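Local coordinates for protein histidine acid phosphatase (Bifidobacterium longum subsp. infantis, PDB 6RXD) that acts as a multiple inositol polyphosphate phosphatase, a histidine acid phytase that releases phosphate from inositol hexakisphosphate and probably also from 2,3-bisphosphoglycerate, at residues A[46-51]-A[98-103]; A[106-111]-A[441-446]; A[352-357]-A[417-422]. All coordinates share one frame; numbering follows the deposited sequence.

Overall arrangement
Contacts 1 and 2 adjoin, their centres about 13 Å apart, and both use helix 102-118: contact 1 sets its start against loop 46-51, contact 2 its next turns against the turn before strand 445-453. Gln-107 OE1 lies 3.0 Å from Ser-47 N, a probable hydrogen bond. Contact 1 holds the last three residues of the active-site signature of histidine acid phosphatases, Arg-His-Gly-X-Arg, and the turn of contact 2 packs beside its first two. Contact 3, centred about 28 Å from the centre of contact 1 and about 26 Å from that of contact 2, is nested in sequence within the loop that contact 2 closes. The Thr-101 side chain is about 12 Å from a bound zinc ion.

Contact 1 of 3, residues A[46-51]-A[98-103]; sequences GSRGLS and GMLTGQ
Ser-47 meets Thr-101, and Gly-49 meets Met-99, where two loops run antiparallel. The backbone bonds are Thr-101 N to Ser-47 O at 2.9 Å and Gly-49 N to Met-99 O at 3.0 Å. Arg-48 and Leu-100 between them form a single beta bridge, a non-hydrogen-bonded pair. Met-99 O also receives a CA-H...O contact from Arg-48 CA at 3.3 Å. Farther along, a weak bond joins Gly-98 N to Leu-50 O at 2.7 Å.

Gly-46, Ser-47 and Arg-48 are the last three residues of the Arg-His-Gly-X-Arg signature of histidine acid phosphatases, and the pairing fastens this loop to the segment leading into helix 102-118.

Among polar side chains, Ser-47 OG donates to Gln-103 OE1 at 2.6 Å, in the carbonyl plane and on a lone pair. The other end of that amide, NE2, is held by Ala-316 O. The Arg-48 chain bends at chi3 (58°), placing NE 2.9 Å from Gly-98 O, with NH1 just as near.

Packing comes from the Thr-101 methyl: CG2 lies against the Arg-48 to Gly-49 peptide, 3.4 Å from Arg-48 C. The other branch of Thr-101, OG1, takes the N-cap role toward Gly-104 N and bonds Asp-317 O.

Contact 2 of 3, residues A[106-111]-A[441-446]; sequences QQHYGI and PMAANV
A type II beta turn from Pro-441 to Ala-444, just ahead of strand 445-453, presses Ala-443 into the flank of helix 102-118. The turn is closed by Ala-444 N to Pro-441 O at 3.1 Å, and its third residue, Ala-443, has a positive phi (60°). The methyl group points toward the helix, where three side chains touch it. Ala-443 CB is 3.8 Å from Gln-107 CB, 3.7 Å from His-108 NE2 and 3.8 Å from Ile-111 CD1. The imidazole meets the methyl obliquely through its NE2 end, and NE2 also makes a weak hydrogen bond to Arg-44 O.

Met-442, the preceding turn residue, offers CB to the amide of Gln-107, whose NE2 is 3.8 Å away; the two side chains cross obliquely. Gln-107 OE1 accepts a hydrogen bond from Ser-47 N.

The first residue of the strand bonds back to the turn. Asn-445 has CG between the backbone N and the carbonyl carbon (chi1 63°), and its ND2 donates to Ala-443 O at 3.0 Å in a nearly straight bond (171°), with the acceptor close to the amide plane. Ile-111 CD1 packs against this bonded pair, 3.6 Å from Asn-445 ND2 and slightly farther from Ala-443 O. Its side chain runs past that of Asn-445 in the opposite direction. ND2 also bonds Tyr-16 OH.

Ala-443 and Ala-444 also share backbone hydrogen bonds with His-45 and Arg-44, respectively, so the turn directly abuts the Arg-His-Gly-X-Arg signature at the end of strand 34-44. A helix packed where the central sheet delivers this signature is characteristic of the alpha/beta domain of histidine acid phosphatases.

Contact 3 of 3, residues A[352-357]-A[417-422]; sequences EDFYEK and QQAPAS
Two aromatic side chains near the C-terminal end of helix 339-357 pack against an irregular loop in a mainly nonpolar, buried contact, which one water extends. Phe-354 and Tyr-355 make the helix side of it, and Ala-419 is the loop residue that both of them touch.

Phe-354 has CG anti to the backbone N (chi1 174°), and the far rim of its ring meets the loop edge-on. CZ lies 3.5 Å from Gln-417 O and 3.7 Å from Ala-419 N, both near the ring plane, so backbone atoms lie at this rim, and beside them CE2 touches Ala-419 CB at 3.7 Å. The same methyl is met by Tyr-355, whose OH is 3.6 Å from Ala-419 CB and whose ring approaches it obliquely. The two aromatic groups also pack on each other: Phe-354 CD2 sits over the centre of the Tyr-355 ring, 4.1 Å above its plane.

The phenol continues into a water-mediated link. Tyr-355 OH donates to a water at 2.6 Å, which lies in the plane of the ring at its edge. That water in turn donates to Pro-420 O at 2.7 Å and to Ser-422 O at 2.8 Å. The inverse gamma turn centred on Ala-421 folds the loop between these two carbonyls, and the single water bridges both of them to the helix.

Phe-354 also stacks with Tyr-427 and meets Trp-434 edge-to-face, while Tyr-355 OH bonds Tyr-427 N. Tyr-355 further packs on Ala-227, Glu-228 and Ile-231 of helix 222-232. Glu-228 is a zinc ligand in this protein together with Glu-352 and Glu-356, though that zinc is absent from this chain. Lys-357 NZ forms a salt bridge with Glu-401 OE1 of helix 400-410.

Contact 1 of 3, residues A[46-51]-A[98-103]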
ATOM      1  N   GLY A  46      -7.332   0.347  -1.208  1.00 11.91           N
ATOM      2  CA  GLY A  46      -7.554  -1.083  -1.263  1.00 12.89           C
ATOM      3  C   GLY A  46      -7.077  -1.683  -2.575  1.00 15.48           C
ATOM      4  O   GLY A  46      -6.596  -0.980  -3.474  1.00 12.02           O
ATOM      5  N   SER A  47      -7.212  -3.001  -2.669  1.00 12.82           N
ATOM      6  CA  SER A  47      -6.922  -3.755  -3.885  1.00 13.04           C
ATOM      7  C   SER A  47      -7.517  -3.131  -5.143  1.00 12.19           C
ATOM      8  O   SER A  47      -8.670  -2.697  -5.150  1.00 14.51           O
ATOM      9  CB  SER A  47      -7.476  -5.166  -3.740  1.00 14.24           C
ATOM     10  OG  SER A  47      -6.729  -5.920  -2.805  1.00 13.83           O
ATOM     11  N   ARG A  48      -6.701  -3.102  -6.198  1.00 11.57           N
ATOM     12  CA  ARG A  48      -7.060  -2.549  -7.502  1.00 10.91           C
ATOM     13  C   ARG A  48      -6.831  -3.604  -8.562  1.00 16.24           C
ATOM     14  O   ARG A  48      -6.135  -4.585  -8.320  1.00 15.87           O
ATOM     15  CB  ARG A  48      -6.153  -1.362  -7.841  1.00 19.88           C
ATOM     16  CG  ARG A  48      -6.244  -0.168  -6.924  1.00 28.25           C
ATOM     17  CD  ARG A  48      -5.165   0.849  -7.296  1.00 21.47           C
ATOM     18  NE  ARG A  48      -5.276   1.301  -8.684  1.00 32.62           N
ATOM     19  CZ  ARG A  48      -5.003   2.537  -9.095  1.00 46.64           C
ATOM     20  NH1 ARG A  48      -5.138   2.860 -10.379  1.00 43.47           N
ATOM     21  NH2 ARG A  48      -4.604   3.458  -8.224  1.00 46.24           N
ATOM     22  N   GLY A  49      -7.395  -3.398  -9.749  1.00 16.94           N
ATOM     23  CA  GLY A  49      -7.110  -4.292 -10.858  1.00 15.82           C
ATOM     24  C   GLY A  49      -5.800  -3.946 -11.537  1.00 16.75           C
ATOM     25  O   GLY A  49      -5.006  -3.161 -11.011  1.00 16.06           O
ATOM     26  N   LEU A  50      -5.553  -4.541 -12.703  1.00 12.66           N
ATOM     27  CA  LEU A  50      -4.380  -4.182 -13.494  1.00 11.69           C
ATOM     28  C   LEU A  50      -4.455  -2.705 -13.850  1.00 14.61           C
ATOM     29  O   LEU A  50      -5.542  -2.171 -14.073  1.00 17.36           O
ATOM     30  CB  LEU A  50      -4.337  -5.021 -14.771  1.00 12.38           C
ATOM     31  CG  LEU A  50      -4.094  -6.511 -14.542  1.00 13.90           C
ATOM     32  CD1 LEU A  50      -4.284  -7.298 -15.850  1.00 13.47           C
ATOM     33  CD2 LEU A  50      -2.697  -6.751 -13.954  1.00 14.97           C
ATOM     34  N   SER A  51      -3.304  -2.033 -13.899  1.00 17.35           N
ATOM     35  CA  SER A  51      -3.281  -0.595 -14.153  0.55 15.99           C
ATOM     36  C   SER A  51      -3.637  -0.282 -15.604  1.00 16.11           C
ATOM     37  O   SER A  51      -4.203   0.772 -15.903  1.00 16.76           O
ATOM     38  CB  SER A  51      -1.910  -0.009 -13.818  0.55 20.28           C
ATOM     39  OG  SER A  51      -0.903  -0.600 -14.612  0.55 22.71           O
ATOM     40  N   GLY A  98      -7.517  -0.336 -13.616  1.00 14.88           N
ATOM     41  CA  GLY A  98      -7.009   0.525 -12.560  1.00 16.26           C
ATOM     42  C   GLY A  98      -7.961   0.741 -11.401  1.00 19.89           C
ATOM     43  O   GLY A  98      -7.576   1.308 -10.377  1.00 21.38           O
ATOM     44  N   MET A  99      -9.201   0.288 -11.549  1.00 15.70           N
ATOM     45  CA  MET A  99     -10.228   0.593 -10.557  1.00 14.10           C
ATOM     46  C   MET A  99     -10.133  -0.289  -9.315  1.00 13.75           C
ATOM     47  O   MET A  99      -9.524  -1.363  -9.346  1.00 14.03           O
ATOM     48  CB  MET A  99     -11.613   0.451 -11.192  1.00 17.66           C
ATOM     49  CG  MET A  99     -11.819   1.376 -12.357  1.00 19.22           C
ATOM     50  SD  MET A  99     -11.947   3.084 -11.799  1.00 25.40           S
ATOM     51  CE  MET A  99     -13.633   3.099 -11.186  1.00 34.48           C
ATOM     52  N   LEU A 100     -10.722   0.180  -8.216  1.00 15.88           N
ATOM     53  CA  LEU A 100     -10.831  -0.621  -6.998  0.57 13.69           C
ATOM     54  C   LEU A 100     -11.561  -1.905  -7.330  1.00 15.47           C
ATOM     55  O   LEU A 100     -12.520  -1.894  -8.097  1.00 17.50           O
ATOM     56  CB  LEU A 100     -11.652   0.112  -5.929  0.57 14.46           C
ATOM     57  CG  LEU A 100     -11.007   1.037  -4.905  0.57 20.26           C
ATOM     58  CD1 LEU A 100     -12.003   1.306  -3.780  0.57 22.27           C
ATOM     59  CD2 LEU A 100      -9.733   0.416  -4.352  0.57 18.46           C
ATOM     60  N   THR A 101     -11.114  -3.009  -6.752  1.00 15.13           N
ATOM     61  CA  THR A 101     -11.815  -4.274  -6.934  1.00 14.27           C
ATOM     62  C   THR A 101     -12.860  -4.438  -5.834  1.00 16.70           C
ATOM     63  O   THR A 101     -12.897  -3.645  -4.888  1.00 16.09           O
ATOM     64  CB  THR A 101     -10.830  -5.451  -6.887  1.00 16.08           C
ATOM     65  OG1 THR A 101     -10.276  -5.550  -5.572  1.00 14.67           O
ATOM     66  CG2 THR A 101      -9.705  -5.250  -7.889  1.00 18.31           C
ATOM     67  N   GLY A 102     -13.716  -5.457  -5.960  1.00 16.67           N
ATOM     68  CA  GLY A 102     -14.672  -5.766  -4.912  1.00 17.32           C
ATOM     69  C   GLY A 102     -13.970  -6.022  -3.591  1.00 16.45           C
ATOM     70  O   GLY A 102     -14.443  -5.601  -2.528  1.00 15.75           O
ATOM     71  N   GLN A 103     -12.840  -6.719  -3.651  1.00 13.11           N
ATOM     72  CA  GLN A 103     -12.056  -6.976  -2.448  1.00 13.49           C
ATOM     73  C   GLN A 103     -11.556  -5.670  -1.834  1.00 15.72           C
ATOM     74  O   GLN A 103     -11.573  -5.498  -0.614  1.00 12.86           O
ATOM     75  CB  GLN A 103     -10.852  -7.860  -2.792  1.00 12.86           C
ATOM     76  CG  GLN A 103      -9.917  -8.143  -1.615  1.00 12.02           C
ATOM     77  CD  GLN A 103      -8.682  -8.921  -2.054  0.78 11.21           C
ATOM     78  OE1 GLN A 103      -7.623  -8.348  -2.304  0.84 10.71           O
ATOM     79  NE2 GLN A 103      -8.822 -10.232  -2.163  0.88 13.43           N
TER

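Contact 2 of 3, residues A[106-111]-A[441-446]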
ATOM      1  N   GLN A 106     -14.312  -4.012  -0.003  1.00 15.31           N
ATOM      2  CA  GLN A 106     -14.613  -4.739   1.233  1.00 17.98           C
ATOM      3  C   GLN A 106     -13.568  -4.505   2.311  1.00 18.01           C
ATOM      4  O   GLN A 106     -13.909  -4.444   3.500  1.00 16.83           O
ATOM      5  CB  GLN A 106     -14.787  -6.240   0.967  1.00 17.90           C
ATOM      6  CG  GLN A 106     -16.049  -6.556   0.159  0.74 20.54           C
ATOM      7  CD  GLN A 106     -16.218  -8.038  -0.159  0.70 25.18           C
ATOM      8  OE1 GLN A 106     -15.245  -8.779  -0.294  0.72 25.51           O
ATOM      9  NE2 GLN A 106     -17.466  -8.468  -0.292  0.62 27.31           N
ATOM     10  N   GLN A 107     -12.306  -4.375   1.900  1.00 14.48           N
ATOM     11  CA  GLN A 107     -11.213  -4.104   2.842  1.00 12.38           C
ATOM     12  C   GLN A 107     -11.506  -2.843   3.623  1.00 12.91           C
ATOM     13  O   GLN A 107     -11.497  -2.846   4.848  1.00 14.47           O
ATOM     14  CB  GLN A 107      -9.857  -3.976   2.122  1.00 11.31           C
ATOM     15  CG  GLN A 107      -9.303  -5.304   1.583  1.00 10.45           C
ATOM     16  CD  GLN A 107      -8.196  -5.114   0.548  1.00 14.84           C
ATOM     17  OE1 GLN A 107      -8.018  -4.017   0.006  1.00 14.21           O
ATOM     18  NE2 GLN A 107      -7.452  -6.192   0.258  1.00 13.05           N
ATOM     19  N   HIS A 108     -11.788  -1.767   2.902  1.00 15.68           N
ATOM     20  CA  HIS A 108     -12.031  -0.482   3.543  1.00 12.10           C
ATOM     21  C   HIS A 108     -13.363  -0.411   4.275  1.00 14.22           C
ATOM     22  O   HIS A 108     -13.465   0.219   5.327  1.00 14.90           O
ATOM     23  CB  HIS A 108     -11.831   0.658   2.545  1.00 15.91           C
ATOM     24  CG  HIS A 108     -10.392   0.999   2.357  1.00 14.08           C
ATOM     25  ND1 HIS A 108      -9.748   1.931   3.145  1.00 18.22           N
ATOM     26  CD2 HIS A 108      -9.446   0.470   1.548  1.00 11.92           C
ATOM     27  CE1 HIS A 108      -8.473   1.982   2.806  1.00 16.08           C
ATOM     28  NE2 HIS A 108      -8.259   1.102   1.842  1.00 14.91           N
ATOM     29  N   TYR A 109     -14.375  -1.080   3.739  1.00 15.71           N
ATOM     30  CA  TYR A 109     -15.660  -1.147   4.430  1.00 14.56           C
ATOM     31  C   TYR A 109     -15.469  -1.764   5.820  1.00 12.94           C
ATOM     32  O   TYR A 109     -15.972  -1.246   6.818  1.00 14.32           O
ATOM     33  CB  TYR A 109     -16.637  -1.964   3.587  1.00 11.45           C
ATOM     34  CG  TYR A 109     -18.056  -1.977   4.120  1.00 18.15           C
ATOM     35  CD1 TYR A 109     -19.012  -1.099   3.620  1.00 25.27           C
ATOM     36  CD2 TYR A 109     -18.436  -2.873   5.114  1.00 22.00           C
ATOM     37  CE1 TYR A 109     -20.306  -1.110   4.096  1.00 27.41           C
ATOM     38  CE2 TYR A 109     -19.731  -2.888   5.601  1.00 26.93           C
ATOM     39  CZ  TYR A 109     -20.658  -2.003   5.087  1.00 21.39           C
ATOM     40  OH  TYR A 109     -21.951  -2.019   5.562  1.00 32.16           O
ATOM     41  N   GLY A 110     -14.711  -2.856   5.890  1.00 14.76           N
ATOM     42  CA  GLY A 110     -14.490  -3.531   7.159  1.00 17.17           C
ATOM     43  C   GLY A 110     -13.641  -2.715   8.112  1.00 13.94           C
ATOM     44  O   GLY A 110     -13.913  -2.651   9.310  1.00 15.40           O
ATOM     45  N   ILE A 111     -12.600  -2.084   7.585  1.00 11.19           N
ATOM     46  CA  ILE A 111     -11.748  -1.239   8.417  1.00 13.21           C
ATOM     47  C   ILE A 111     -12.583  -0.105   9.034  1.00 13.80           C
ATOM     48  O   ILE A 111     -12.436   0.206  10.223  1.00 15.22           O
ATOM     49  CB  ILE A 111     -10.549  -0.679   7.628  1.00 12.04           C
ATOM     50  CG1 ILE A 111      -9.630  -1.823   7.177  1.00 12.93           C
ATOM     51  CG2 ILE A 111      -9.743   0.292   8.506  1.00 13.47           C
ATOM     52  CD1 ILE A 111      -8.552  -1.395   6.154  1.00 12.66           C
ATOM     53  N   PRO A 441       0.747  -4.171   2.820  1.00  9.60           N
ATOM     54  CA  PRO A 441      -0.247  -4.923   2.055  1.00 12.53           C
ATOM     55  C   PRO A 441      -1.280  -3.959   1.507  1.00 12.01           C
ATOM     56  O   PRO A 441      -1.275  -2.768   1.835  1.00 11.47           O
ATOM     57  CB  PRO A 441      -0.901  -5.800   3.118  1.00 12.04           C
ATOM     58  CG  PRO A 441      -0.670  -5.056   4.440  1.00 12.56           C
ATOM     59  CD  PRO A 441       0.713  -4.512   4.255  1.00 12.04           C
ATOM     60  N   MET A 442      -2.172  -4.463   0.666  1.00 10.58           N
ATOM     61  CA  MET A 442      -3.304  -3.648   0.281  1.00 10.50           C
ATOM     62  C   MET A 442      -4.070  -3.228   1.535  1.00 10.36           C
ATOM     63  O   MET A 442      -4.205  -4.016   2.493  1.00 11.40           O
ATOM     64  CB  MET A 442      -4.189  -4.415  -0.704  1.00 10.00           C
ATOM     65  CG  MET A 442      -3.511  -4.644  -2.048  1.00 12.29           C
ATOM     66  SD  MET A 442      -3.279  -3.094  -2.965  1.00 16.16           S
ATOM     67  CE  MET A 442      -2.078  -3.635  -4.191  1.00 14.09           C
ATOM     68  N   ALA A 443      -4.549  -1.985   1.533  1.00 12.89           N
ATOM     69  CA  ALA A 443      -5.258  -1.373   2.666  1.00 10.34           C
ATOM     70  C   ALA A 443      -4.442  -1.301   3.956  1.00 10.84           C
ATOM     71  O   ALA A 443      -4.998  -1.175   5.040  1.00 11.89           O
ATOM     72  CB  ALA A 443      -6.626  -2.070   2.923  1.00  9.99           C
ATOM     73  N   ALA A 444      -3.122  -1.358   3.844  1.00 10.77           N
ATOM     74  CA  ALA A 444      -2.265  -1.208   5.020  1.00  9.60           C
ATOM     75  C   ALA A 444      -2.648   0.057   5.763  1.00  8.72           C
ATOM     76  O   ALA A 444      -2.920   1.074   5.148  1.00 11.93           O
ATOM     77  CB  ALA A 444      -0.783  -1.136   4.602  1.00 12.07           C
ATOM     78  N   ASN A 445      -2.651   0.003   7.089  1.00 10.31           N
ATOM     79  CA  ASN A 445      -3.046   1.179   7.834  1.00 11.46           C
ATOM     80  C   ASN A 445      -2.411   1.277   9.211  1.00 11.39           C
ATOM     81  O   ASN A 445      -2.091   0.268   9.848  1.00 10.28           O
ATOM     82  CB  ASN A 445      -4.579   1.279   7.929  1.00 11.38           C
ATOM     83  CG  ASN A 445      -5.206   0.121   8.683  1.00 11.91           C
ATOM     84  OD1 ASN A 445      -5.481   0.214   9.882  1.00 14.42           O
ATOM     85  ND2 ASN A 445      -5.425  -0.979   7.987  1.00 10.84           N
ATOM     86  N   VAL A 446      -2.233   2.513   9.654  1.00 11.17           N
ATOM     87  CA  VAL A 446      -1.781   2.782  11.003  1.00  9.58           C
ATOM     88  C   VAL A 446      -2.891   3.573  11.671  1.00 12.27           C
ATOM     89  O   VAL A 446      -3.419   4.510  11.081  1.00 14.15           O
ATOM     90  CB  VAL A 446      -0.484   3.616  10.992  1.00  9.51           C
ATOM     91  CG1 VAL A 446      -0.152   4.119  12.400  1.00 11.48           C
ATOM     92  CG2 VAL A 446       0.684   2.782  10.408  1.00 10.39           C
TER

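Contact 3 of 3, residues A[352-357]-A[417-422]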
ATOM      1  N   GLU A 352      13.098  -3.399  -5.099  1.00 12.00           N
ATOM      2  CA  GLU A 352      12.964  -2.089  -5.721  0.55 14.80           C
ATOM      3  C   GLU A 352      12.254  -1.123  -4.781  1.00 14.20           C
ATOM      4  O   GLU A 352      12.670   0.024  -4.621  1.00 15.38           O
ATOM      5  CB  GLU A 352      12.185  -2.198  -7.031  0.55 19.78           C
ATOM      6  CG  GLU A 352      12.343  -1.003  -7.934  0.55 23.90           C
ATOM      7  CD  GLU A 352      12.833  -1.394  -9.310  0.55 40.65           C
ATOM      8  OE1 GLU A 352      14.060  -1.328  -9.551  0.55 47.48           O
ATOM      9  OE2 GLU A 352      11.993  -1.778 -10.148  0.55 42.89           O
ATOM     10  N   ASP A 353      11.180  -1.594  -4.160  1.00 11.57           N
ATOM     11  CA  ASP A 353      10.446  -0.748  -3.215  1.00 10.66           C
ATOM     12  C   ASP A 353      11.303  -0.435  -1.993  1.00  9.65           C
ATOM     13  O   ASP A 353      11.334   0.698  -1.517  1.00 12.38           O
ATOM     14  CB  ASP A 353       9.153  -1.431  -2.776  1.00 11.26           C
ATOM     15  CG  ASP A 353       8.098  -1.447  -3.864  1.00 21.95           C
ATOM     16  OD1 ASP A 353       8.100  -0.547  -4.735  1.00 23.29           O
ATOM     17  OD2 ASP A 353       7.261  -2.369  -3.835  1.00 20.34           O
ATOM     18  N   PHE A 354      11.991  -1.455  -1.484  1.00  9.72           N
ATOM     19  CA  PHE A 354      12.834  -1.292  -0.312  1.00 10.94           C
ATOM     20  C   PHE A 354      13.877  -0.198  -0.517  1.00 11.28           C
ATOM     21  O   PHE A 354      14.064   0.660   0.350  1.00 11.72           O
ATOM     22  CB  PHE A 354      13.528  -2.621   0.048  1.00 12.83           C
ATOM     23  CG  PHE A 354      14.517  -2.491   1.160  1.00  9.73           C
ATOM     24  CD1 PHE A 354      14.110  -2.609   2.483  1.00 11.07           C
ATOM     25  CD2 PHE A 354      15.855  -2.217   0.881  1.00  9.09           C
ATOM     26  CE1 PHE A 354      15.015  -2.458   3.519  1.00 10.63           C
ATOM     27  CE2 PHE A 354      16.777  -2.066   1.917  1.00 12.92           C
ATOM     28  CZ  PHE A 354      16.354  -2.184   3.235  1.00 12.43           C
ATOM     29  N   TYR A 355      14.567  -0.244  -1.654  1.00 10.71           N
ATOM     30  CA  TYR A 355      15.648   0.703  -1.924  1.00  9.87           C
ATOM     31  C   TYR A 355      15.189   2.117  -2.261  1.00  9.77           C
ATOM     32  O   TYR A 355      15.889   3.084  -1.946  1.00 13.86           O
ATOM     33  CB  TYR A 355      16.563   0.182  -3.047  1.00 13.81           C
ATOM     34  CG  TYR A 355      17.653  -0.749  -2.556  1.00 11.01           C
ATOM     35  CD1 TYR A 355      18.664  -0.281  -1.724  1.00 13.05           C
ATOM     36  CD2 TYR A 355      17.672  -2.086  -2.929  1.00 12.03           C
ATOM     37  CE1 TYR A 355      19.665  -1.130  -1.273  1.00 14.87           C
ATOM     38  CE2 TYR A 355      18.663  -2.937  -2.489  1.00 11.63           C
ATOM     39  CZ  TYR A 355      19.650  -2.456  -1.655  1.00 11.24           C
ATOM     40  OH  TYR A 355      20.642  -3.295  -1.223  1.00 12.81           O
ATOM     41  N   GLU A 356      14.035   2.237  -2.910  1.00 11.73           N
ATOM     42  CA  GLU A 356      13.587   3.532  -3.406  1.00 12.66           C
ATOM     43  C   GLU A 356      12.633   4.233  -2.449  1.00 12.53           C
ATOM     44  O   GLU A 356      12.544   5.459  -2.435  1.00 16.68           O
ATOM     45  CB  GLU A 356      12.915   3.367  -4.776  1.00 17.71           C
ATOM     46  CG  GLU A 356      13.847   2.864  -5.864  1.00 20.21           C
ATOM     47  CD  GLU A 356      13.121   2.527  -7.154  1.00 33.70           C
ATOM     48  OE1 GLU A 356      11.979   2.998  -7.355  1.00 32.77           O
ATOM     49  OE2 GLU A 356      13.694   1.782  -7.973  1.00 33.32           O
ATOM     50  N   LYS A 357      11.920   3.447  -1.640  1.00 12.00           N
ATOM     51  CA  LYS A 357      10.823   3.974  -0.826  0.97 10.48           C
ATOM     52  C   LYS A 357      10.848   3.566   0.647  1.00 11.75           C
ATOM     53  O   LYS A 357      10.126   4.146   1.462  1.00 12.99           O
ATOM     54  CB  LYS A 357       9.487   3.540  -1.453  0.93 10.83           C
ATOM     55  CG  LYS A 357       9.344   4.023  -2.903  0.93 17.15           C
ATOM     56  CD  LYS A 357       8.201   3.361  -3.666  0.84 19.45           C
ATOM     57  CE  LYS A 357       8.149   3.869  -5.108  1.00 25.84           C
ATOM     58  NZ  LYS A 357       7.016   3.273  -5.887  0.78 33.11           N
ATOM     59  N   GLN A 417      15.355  -2.285   9.544  1.00 11.69           N
ATOM     60  CA  GLN A 417      16.677  -2.717   9.092  1.00 11.25           C
ATOM     61  C   GLN A 417      17.058  -2.118   7.740  1.00  9.63           C
ATOM     62  O   GLN A 417      16.413  -2.381   6.717  1.00 10.87           O
ATOM     63  CB  GLN A 417      16.740  -4.243   8.998  1.00 11.89           C
ATOM     64  CG  GLN A 417      18.124  -4.788   8.680  1.00 14.27           C
ATOM     65  CD  GLN A 417      19.147  -4.403   9.724  1.00 11.89           C
ATOM     66  OE1 GLN A 417      18.967  -4.678  10.908  1.00 14.82           O
ATOM     67  NE2 GLN A 417      20.232  -3.761   9.294  1.00 19.61           N
ATOM     68  N   GLN A 418      18.115  -1.320   7.725  1.00 12.02           N
ATOM     69  CA  GLN A 418      18.644  -0.851   6.455  1.00 13.61           C
ATOM     70  C   GLN A 418      19.607  -1.858   5.860  1.00 13.25           C
ATOM     71  O   GLN A 418      20.185  -2.664   6.577  1.00 14.91           O
ATOM     72  CB  GLN A 418      19.342   0.492   6.636  1.00 11.31           C
ATOM     73  CG  GLN A 418      18.350   1.607   6.962  1.00 14.13           C
ATOM     74  CD  GLN A 418      19.025   2.952   7.065  1.00 17.79           C
ATOM     75  OE1 GLN A 418      19.925   3.153   7.890  1.00 16.86           O
ATOM     76  NE2 GLN A 418      18.623   3.877   6.208  1.00 14.67           N
ATOM     77  N   ALA A 419      19.749  -1.819   4.536  1.00 10.89           N
ATOM     78  CA  ALA A 419      20.706  -2.671   3.835  1.00 12.18           C
ATOM     79  C   ALA A 419      22.109  -2.145   4.049  1.00 16.82           C
ATOM     80  O   ALA A 419      22.281  -0.983   4.434  1.00 16.94           O
ATOM     81  CB  ALA A 419      20.383  -2.702   2.350  1.00 15.08           C
ATOM     82  N   PRO A 420      23.123  -2.988   3.787  1.00 14.82           N
ATOM     83  CA  PRO A 420      24.499  -2.512   3.924  1.00 18.76           C
ATOM     84  C   PRO A 420      24.762  -1.395   2.930  1.00 17.86           C
ATOM     85  O   PRO A 420      24.079  -1.317   1.905  1.00 20.54           O
ATOM     86  CB  PRO A 420      25.327  -3.737   3.537  1.00 18.39           C
ATOM     87  CG  PRO A 420      24.460  -4.910   3.911  1.00 17.70           C
ATOM     88  CD  PRO A 420      23.064  -4.442   3.527  1.00 17.15           C
ATOM     89  N   ALA A 421      25.721  -0.531   3.240  1.00 19.64           N
ATOM     90  CA  ALA A 421      26.107   0.529   2.327  1.00 25.03           C
ATOM     91  C   ALA A 421      26.998  -0.073   1.249  1.00 25.87           C
ATOM     92  O   ALA A 421      28.225   0.030   1.312  1.00 27.91           O
ATOM     93  CB  ALA A 421      26.848   1.629   3.084  1.00 30.48           C
ATOM     94  N   SER A 422      26.371  -0.700   0.260  1.00 18.23           N
ATOM     95  CA  SER A 422      27.086  -1.530  -0.701  1.00 17.95           C
ATOM     96  C   SER A 422      26.250  -1.742  -1.952  1.00 19.72           C
ATOM     97  O   SER A 422      25.023  -1.812  -1.874  1.00 20.51           O
ATOM     98  CB  SER A 422      27.407  -2.886  -0.067  1.00 20.45           C
ATOM     99  OG  SER A 422      28.100  -3.740  -0.966  1.00 18.90           O
TER
HETATM  100  O   HOH W   1      22.751  -2.172  -0.262  1.00 17.96           O